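Local coordinates for protein Cyclo(L-leucyl-L-phenylalanyl) synthase (Streptomyces noursei, PDB 3OQV) that joins the aminoacyl groups of phenylalanyl-tRNA and leucyl-tRNA into a cyclodipeptide without ATP, a step in the biosynthesis of the antibacterial albonoursin, at residues Asn47-Met50 against Leu51-Ala55; Asp78-Ser81 against Ala82-Glu86; Arg129-Arg132 against Glu133-Asp136. All coordinates share one frame; numbering follows the deposited sequence.

Contact 1 of 3, residues Asn47-Met50 against Leu51-Ala55; sequences NTVM and LLQWA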
loop_
_atom_site.group_PDB
_atom_site.type_symbol
_atom_site.label_atom_id
_atom_site.label_comp_id
_atom_site.label_asym_id
_atom_site.label_seq_id
_atom_site.Cartn_x
_atom_site.Cartn_y
_atom_site.Cartn_z
ATOM N N ASN A 47 9.670 -6.702 -11.912
ATOM C CA ASN A 47 8.223 -6.733 -11.729
ATOM C C ASN A 47 7.598 -5.343 -11.691
ATOM O O ASN A 47 6.468 -5.150 -12.149
ATOM C CB ASN A 47 7.847 -7.523 -10.474
ATOM C CG ASN A 47 7.922 -9.028 -10.691
ATOM O OD1 ASN A 47 7.919 -9.505 -11.826
ATOM N ND2 ASN A 47 7.974 -9.779 -9.602
ATOM N N THR A 48 8.331 -4.384 -11.132
ATOM C CA THR A 48 7.884 -2.998 -11.109
ATOM C C THR A 48 7.737 -2.454 -12.525
ATOM O O THR A 48 6.684 -1.913 -12.887
ATOM C CB THR A 48 8.839 -2.104 -10.290
ATOM O OG1 THR A 48 8.987 -2.654 -8.977
ATOM C CG2 THR A 48 8.278 -0.691 -10.177
ATOM N N VAL A 49 8.753 -2.689 -13.350
ATOM C CA VAL A 49 8.743 -2.192 -14.719
ATOM C C VAL A 49 7.550 -2.723 -15.509
ATOM O O VAL A 49 6.840 -1.952 -16.159
ATOM C CB VAL A 49 10.058 -2.524 -15.451
ATOM C CG1 VAL A 49 9.938 -2.228 -16.933
ATOM C CG2 VAL A 49 11.210 -1.717 -14.846
ATOM N N MET A 50 7.308 -4.029 -15.427
ATOM C CA MET A 50 6.191 -4.632 -16.154
ATOM C C MET A 50 4.851 -4.063 -15.687
ATOM O O MET A 50 3.954 -3.823 -16.494
ATOM C CB MET A 50 6.202 -6.155 -16.008
ATOM C CG MET A 50 7.186 -6.862 -16.938
ATOM S SD MET A 50 6.429 -8.259 -17.800
ATOM C CE MET A 50 5.671 -9.137 -16.423
ATOM N N LEU A 51 4.719 -3.860 -14.381
ATOM C CA LEU A 51 3.491 -3.326 -13.815
ATOM C C LEU A 51 3.255 -1.870 -14.227
ATOM O O LEU A 51 2.138 -1.489 -14.592
ATOM C CB LEU A 51 3.498 -3.464 -12.290
ATOM C CG LEU A 51 2.279 -2.892 -11.563
ATOM C CD1 LEU A 51 0.969 -3.424 -12.161
ATOM C CD2 LEU A 51 2.372 -3.183 -10.065
ATOM N N LEU A 52 4.304 -1.058 -14.152
ATOM C CA LEU A 52 4.247 0.316 -14.637
ATOM C C LEU A 52 3.824 0.391 -16.103
ATOM O O LEU A 52 3.009 1.240 -16.480
ATOM C CB LEU A 52 5.595 1.015 -14.446
ATOM C CG LEU A 52 5.981 1.348 -13.006
ATOM C CD1 LEU A 52 7.393 1.934 -12.933
ATOM C CD2 LEU A 52 4.957 2.308 -12.405
ATOM N N GLN A 53 4.380 -0.492 -16.928
ATOM C CA GLN A 53 4.070 -0.494 -18.350
ATOM C C GLN A 53 2.617 -0.905 -18.557
ATOM O O GLN A 53 1.882 -0.286 -19.324
ATOM C CB GLN A 53 4.990 -1.463 -19.091
ATOM C CG GLN A 53 6.429 -0.990 -19.205
ATOM C CD GLN A 53 7.332 -2.035 -19.832
ATOM O OE1 GLN A 53 7.379 -3.183 -19.386
ATOM N NE2 GLN A 53 8.058 -1.641 -20.874
ATOM N N TRP A 54 2.217 -1.960 -17.862
ATOM C CA TRP A 54 0.847 -2.431 -17.912
ATOM C C TRP A 54 -0.130 -1.311 -17.574
ATOM O O TRP A 54 -1.119 -1.111 -18.280
ATOM C CB TRP A 54 0.664 -3.595 -16.943
ATOM C CG TRP A 54 -0.721 -4.159 -16.936
ATOM C CD1 TRP A 54 -1.241 -5.076 -17.804
ATOM C CD2 TRP A 54 -1.751 -3.884 -15.979
ATOM N NE1 TRP A 54 -2.540 -5.373 -17.456
ATOM C CE2 TRP A 54 -2.881 -4.641 -16.349
ATOM C CE3 TRP A 54 -1.830 -3.057 -14.854
ATOM C CZ2 TRP A 54 -4.074 -4.601 -15.629
ATOM C CZ3 TRP A 54 -3.018 -3.013 -14.148
ATOM C CH2 TRP A 54 -4.113 -3.798 -14.522
ATOM N N ALA A 55 0.153 -0.577 -16.501
ATOM C CA ALA A 55 -0.751 0.475 -16.042
ATOM C C ALA A 55 -0.703 1.679 -16.969
ATOM O O ALA A 55 -1.742 2.266 -17.292
ATOM C CB ALA A 55 -0.418 0.890 -14.620
#
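Thr-48 and Leu-52, one turn apart on the helix 45-58, lie side by side and point the same way, the Thr-48 methyl CG2 touching Leu-52 CD1 at 3.9 Å. In Thr-48 this methyl stands anti to the backbone N, which turns it along the helix to Leu-52, while OG1 takes the place beside the backbone N (chi1 -55°). There the hydroxyl is hydrogen-bonded to the carbonyl of Ser-44, just before the helix begins. A beta-branched threonine suits a buried position: one branch adds to the apolar face and the other is satisfied by that carbonyl.

Val-49 and Gln-53 run alongside each other. Val-49 CG1 meets the amide oxygen OE1 of Gln-53 at 3.7 Å, and Gln-53 CG packs 3.2 Å from the Val-49 carbonyl O. A long polar chain suits this exposed position because it can lie along the helix and still present its amide to solvent.

Four backbone bonds follow the alpha-helical pattern, N-H of residue i+4 to the carbonyl of residue i. Leu-52 N to Thr-48 O is short, 2.8 Å, and almost straight at 175°. Trp-54 N reaches Met-50 O at 2.9 Å, and the bonds from Leu-51 to Asn-47 and from Gln-53 to Val-49 complete the set.

The helix belongs to the beta-alpha-beta unit of strands 29-37 and 59-67. Leu-51 and Leu-52 rest on Ile-34 of the first strand, Thr-48 and Leu-52 meet Ser-103 and Leu-104 of helix 82-107, and Met-50 and Trp-54 meet Leu-235 of helix 232-238. Side-chain contact along it is van der Waals, methyl on methyl or methyl on amide, consistent with a helix packed on several sides, its buried leucines turned to the sheet and polar Gln-53 left at the surface.

Contact 2 of 3, residues Asp78-Ser81 against Ala82-Glu86; sequences DGRS and AQEAE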
loop_
_atom_site.group_PDB
_atom_site.type_symbol
_atom_site.label_atom_id
_atom_site.label_comp_id
_atom_site.label_asym_id
_atom_site.label_seq_id
_atom_site.Cartn_x
_atom_site.Cartn_y
_atom_site.Cartn_z
ATOM N N ASP A 78 9.744 -5.851 17.593
ATOM C CA ASP A 78 10.581 -7.031 17.421
ATOM C C ASP A 78 11.729 -7.040 18.425
ATOM O O ASP A 78 12.305 -8.095 18.712
ATOM C CB ASP A 78 11.142 -7.090 15.996
ATOM C CG ASP A 78 10.156 -7.673 15.006
ATOM O OD1 ASP A 78 9.376 -8.566 15.404
ATOM O OD2 ASP A 78 10.179 -7.256 13.831
ATOM N N GLY A 79 12.061 -5.865 18.949
ATOM C CA GLY A 79 13.015 -5.760 20.051
ATOM C C GLY A 79 14.247 -4.942 19.710
ATOM O O GLY A 79 15.222 -4.935 20.462
ATOM N N ARG A 80 14.197 -4.205 18.604
ATOM C CA ARG A 80 15.268 -3.271 18.292
ATOM C C ARG A 80 15.073 -1.968 19.051
ATOM O O ARG A 80 13.945 -1.543 19.295
ATOM C CB ARG A 80 15.352 -3.007 16.789
ATOM C CG ARG A 80 15.006 -4.211 15.949
ATOM C CD ARG A 80 16.153 -4.614 15.049
ATOM N NE ARG A 80 15.664 -5.313 13.861
ATOM C CZ ARG A 80 16.103 -5.089 12.627
ATOM N NH1 ARG A 80 17.058 -4.191 12.412
ATOM N NH2 ARG A 80 15.591 -5.768 11.608
ATOM N N SER A 81 16.181 -1.336 19.422
ATOM C CA SER A 81 16.154 0.024 19.952
ATOM C C SER A 81 15.584 1.007 18.940
ATOM O O SER A 81 15.471 0.700 17.747
ATOM C CB SER A 81 17.562 0.463 20.379
ATOM O OG SER A 81 18.353 0.820 19.253
ATOM N N ALA A 82 15.236 2.199 19.414
ATOM C CA ALA A 82 14.752 3.253 18.531
ATOM C C ALA A 82 15.802 3.618 17.484
ATOM O O ALA A 82 15.478 3.831 16.323
ATOM C CB ALA A 82 14.368 4.486 19.341
ATOM N N GLN A 83 17.062 3.675 17.900
ATOM C CA GLN A 83 18.129 4.091 17.002
ATOM C C GLN A 83 18.382 3.045 15.923
ATOM O O GLN A 83 18.605 3.383 14.759
ATOM C CB GLN A 83 19.415 4.363 17.780
ATOM C CG GLN A 83 20.655 4.388 16.907
ATOM C CD GLN A 83 21.882 4.881 17.655
ATOM O OE1 GLN A 83 22.373 4.220 18.569
ATOM N NE2 GLN A 83 22.375 6.057 17.275
ATOM N N GLU A 84 18.350 1.775 16.316
ATOM C CA GLU A 84 18.500 0.676 15.369
ATOM C C GLU A 84 17.360 0.677 14.350
ATOM O O GLU A 84 17.576 0.433 13.163
ATOM C CB GLU A 84 18.537 -0.661 16.108
ATOM C CG GLU A 84 19.866 -0.941 16.801
ATOM C CD GLU A 84 19.728 -1.889 17.985
ATOM O OE1 GLU A 84 18.724 -2.634 18.044
ATOM O OE2 GLU A 84 20.642 -1.909 18.842
ATOM N N ALA A 85 16.147 0.939 14.823
ATOM C CA ALA A 85 14.961 0.850 13.966
ATOM C C ALA A 85 14.925 1.985 12.953
ATOM O O ALA A 85 14.533 1.788 11.797
ATOM C CB ALA A 85 13.691 0.844 14.803
ATOM N N GLU A 86 15.352 3.168 13.382
ATOM C CA GLU A 86 15.393 4.323 12.491
ATOM C C GLU A 86 16.487 4.159 11.445
ATOM O O GLU A 86 16.252 4.412 10.265
ATOM C CB GLU A 86 15.567 5.621 13.284
ATOM C CG GLU A 86 14.401 5.915 14.227
ATOM C CD GLU A 86 14.769 6.883 15.345
ATOM O OE1 GLU A 86 15.939 6.872 15.795
ATOM O OE2 GLU A 86 13.883 7.652 15.780
#
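Ser-81 and Glu-84 form a capping box at the start of helix 82-107, each side chain meeting the other's backbone. Ser-81, the N-cap, accepts from Glu-84 N through OG at 3.1 Å, and the bond is fairly straight (166°). Its chi1 of 77° sets OG between the backbone N and the carbonyl carbon, facing the first turn. In return Glu-84 OE1 takes the N-H of Ser-81 at 3.2 Å, approached from above the carboxylate plane. Serine suits the cap because its short hydroxyl can replace a missing carbonyl acceptor, and glutamate is long enough to reach back to the Ser-81 N-H. An alanine at Ser-81 would remove OG and is likely to leave the Glu-84 amide without its capping acceptor.

The first backbone bond of the helix follows, Ala-85 N to Ser-81 O at 3.0 Å.

Van der Waals contact comes from Arg-80, whose CB lies 3.6 Å from Glu-84 OE1.

Just before this, Gly-79 closes helix 71-78 in a Schellman motif; at its positive phi a CB would jam against the carbonyl O of Asp-78, so glycine is called for. The short loop therefore ends one helix and starts the next, while Ala-85 packs against Leu-75 and Ile-76 of helix 71-78.

Contact 3 of 3, residues Arg129-Arg132 against Glu133-Asp136; sequences RAVR and ERTD. With PO4 (phosphate ion), chain D.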
loop_
_atom_site.group_PDB
_atom_site.type_symbol
_atom_site.label_atom_id
_atom_site.label_comp_id
_atom_site.label_asym_id
_atom_site.label_seq_id
_atom_site.Cartn_x
_atom_site.Cartn_y
_atom_site.Cartn_z
ATOM N N ARG A 129 -6.447 13.699 4.229
ATOM C CA ARG A 129 -6.919 13.971 5.586
ATOM C C ARG A 129 -8.436 13.793 5.666
ATOM O O ARG A 129 -8.960 13.159 6.586
ATOM C CB ARG A 129 -6.513 15.388 6.014
ATOM C CG ARG A 129 -4.996 15.595 6.059
ATOM C CD ARG A 129 -4.592 16.761 6.958
ATOM N NE ARG A 129 -5.405 17.950 6.721
ATOM C CZ ARG A 129 -5.013 18.995 6.001
ATOM N NH1 ARG A 129 -3.808 19.012 5.448
ATOM N NH2 ARG A 129 -5.826 20.027 5.839
ATOM N N ALA A 130 -9.139 14.320 4.673
ATOM C CA ALA A 130 -10.601 14.255 4.690
ATOM C C ALA A 130 -11.076 12.797 4.697
ATOM O O ALA A 130 -12.048 12.449 5.378
ATOM C CB ALA A 130 -11.184 15.018 3.515
ATOM N N VAL A 131 -10.397 11.953 3.924
ATOM C CA VAL A 131 -10.765 10.552 3.855
ATOM C C VAL A 131 -10.417 9.860 5.162
ATOM O O VAL A 131 -11.182 9.043 5.664
ATOM C CB VAL A 131 -10.104 9.841 2.653
ATOM C CG1 VAL A 131 -10.401 8.340 2.692
ATOM C CG2 VAL A 131 -10.600 10.463 1.352
ATOM N N ARG A 132 -9.257 10.201 5.718
ATOM C CA ARG A 132 -8.777 9.575 6.939
ATOM C C ARG A 132 -9.706 9.822 8.130
ATOM O O ARG A 132 -9.936 8.928 8.933
ATOM C CB ARG A 132 -7.358 10.068 7.248
ATOM C CG ARG A 132 -6.801 9.634 8.589
ATOM C CD ARG A 132 -6.276 8.225 8.549
ATOM N NE ARG A 132 -5.787 7.795 9.860
ATOM C CZ ARG A 132 -4.505 7.709 10.201
ATOM N NH1 ARG A 132 -3.552 8.024 9.333
ATOM N NH2 ARG A 132 -4.175 7.277 11.409
ATOM N N GLU A 133 -10.236 11.033 8.238
ATOM C CA GLU A 133 -11.339 11.304 9.149
ATOM C C GLU A 133 -12.403 10.200 9.051
ATOM O O GLU A 133 -12.870 9.674 10.067
ATOM C CB GLU A 133 -11.941 12.676 8.827
ATOM C CG GLU A 133 -12.816 13.272 9.926
ATOM C CD GLU A 133 -13.627 14.474 9.448
ATOM O OE1 GLU A 133 -13.087 15.303 8.683
ATOM O OE2 GLU A 133 -14.812 14.584 9.835
ATOM N N ARG A 134 -12.745 9.823 7.821
ATOM C CA ARG A 134 -13.854 8.907 7.578
ATOM C C ARG A 134 -13.481 7.469 7.913
ATOM O O ARG A 134 -14.269 6.753 8.527
ATOM C CB ARG A 134 -14.317 8.986 6.122
ATOM C CG ARG A 134 -15.351 10.056 5.860
ATOM C CD ARG A 134 -15.651 10.144 4.375
ATOM N NE ARG A 134 -15.394 11.488 3.871
ATOM C CZ ARG A 134 -14.752 11.764 2.744
ATOM N NH1 ARG A 134 -14.299 10.787 1.962
ATOM N NH2 ARG A 134 -14.587 13.029 2.386
ATOM N N THR A 135 -12.287 7.039 7.497
ATOM C CA THR A 135 -11.825 5.683 7.798
ATOM C C THR A 135 -11.563 5.450 9.296
ATOM O O THR A 135 -11.904 4.394 9.823
ATOM C CB THR A 135 -10.574 5.269 6.968
ATOM O OG1 THR A 135 -9.504 6.206 7.182
ATOM C CG2 THR A 135 -10.907 5.186 5.486
ATOM N N ASP A 136 -10.956 6.427 9.967
ATOM C CA ASP A 136 -10.804 6.378 11.423
ATOM C C ASP A 136 -12.143 6.173 12.124
ATOM O O ASP A 136 -12.310 5.220 12.875
ATOM C CB ASP A 136 -10.134 7.650 11.945
ATOM C CG ASP A 136 -8.621 7.645 11.746
ATOM O OD1 ASP A 136 -8.045 6.576 11.439
ATOM O OD2 ASP A 136 -8.009 8.725 11.878
HETATM P P PO4 D . -0.387 8.880 11.378
HETATM O O1 PO4 D . -0.250 7.826 10.296
HETATM O O2 PO4 D . -1.187 8.286 12.515
HETATM O O3 PO4 D . 0.975 9.317 11.862
HETATM O O4 PO4 D . -1.100 10.087 10.818
HETATM O O HOH W 1 -13.673 14.292 6.352
#
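Arg-132 and Asp-136, one turn apart on the helix 126-141, are joined by a salt bridge in which NE lies 3.0 Å from OD1. The carboxylate comes to the edge of the guanidinium, and the two planes stand 82° apart. OD1 is met on its syn side but somewhat out of the carboxylate plane, the N-H pointing at it with an angle of 160°; the second bond, from NE to OD2, is weak. Arg-132 CG is anti to the backbone N (chi1 172°) and the chain then bends at chi2, bringing NE over the next turn. Arginine suits the place because NE serves the aspartate while NH1 and NH2 are turned to a phosphate ion. These two form weak bonds to it, NH2 to O2 at 3.3 Å, and NH1 also bonds Tyr-128 OH.

On another side of the helix Arg-134 sets one guanidinium face near the Ala-130 carbonyl O, which lies off toward the rim of the group, and its NH1, 3.8 Å from Val-131 CG2, is held by a salt bridge to Asp-188. A water donates to Ala-130 O at 2.6 Å and, weakly, to Glu-133 OE1.

Behind the side chains the backbone sets the spacing: Asp-136 N bonds Arg-132 O at 2.9 Å, and Thr-135 N bonds Val-131 O at 2.9 Å.

His-70 and Gln-123 also bind the phosphate, probably a crystallisation ion. The Arg-132 side chain comes within about 4 Å of that of Ala-181, a substrate-binding residue by similarity. Val-131 and Thr-135, small and buried, pack on Pro-184, so this part of helix 126-141 lies against helix 169-193.

In the fold
All three contacts are local; contacts 1 and 3 each lie within one helix, on opposite sides of the chain's centre, while contact 2 joins a loop to the helix it starts. Contact 2 is a surface contact, whereas contacts 1 and 3 are partly buried. Contacts 1 and 2 share a link through helix 82-107: contact 2 is its capped start, and Thr-48, Val-49, Leu-52 and Gln-53 of contact 1 pack near its far end. Their chemistry follows their place. Contact 1, on a helix covering the Rossmann-like sheet, is mainly aliphatic; contact 2 relies on reciprocal capping bonds; contact 3, packed on another helix, combines small buried side chains with ion pairs.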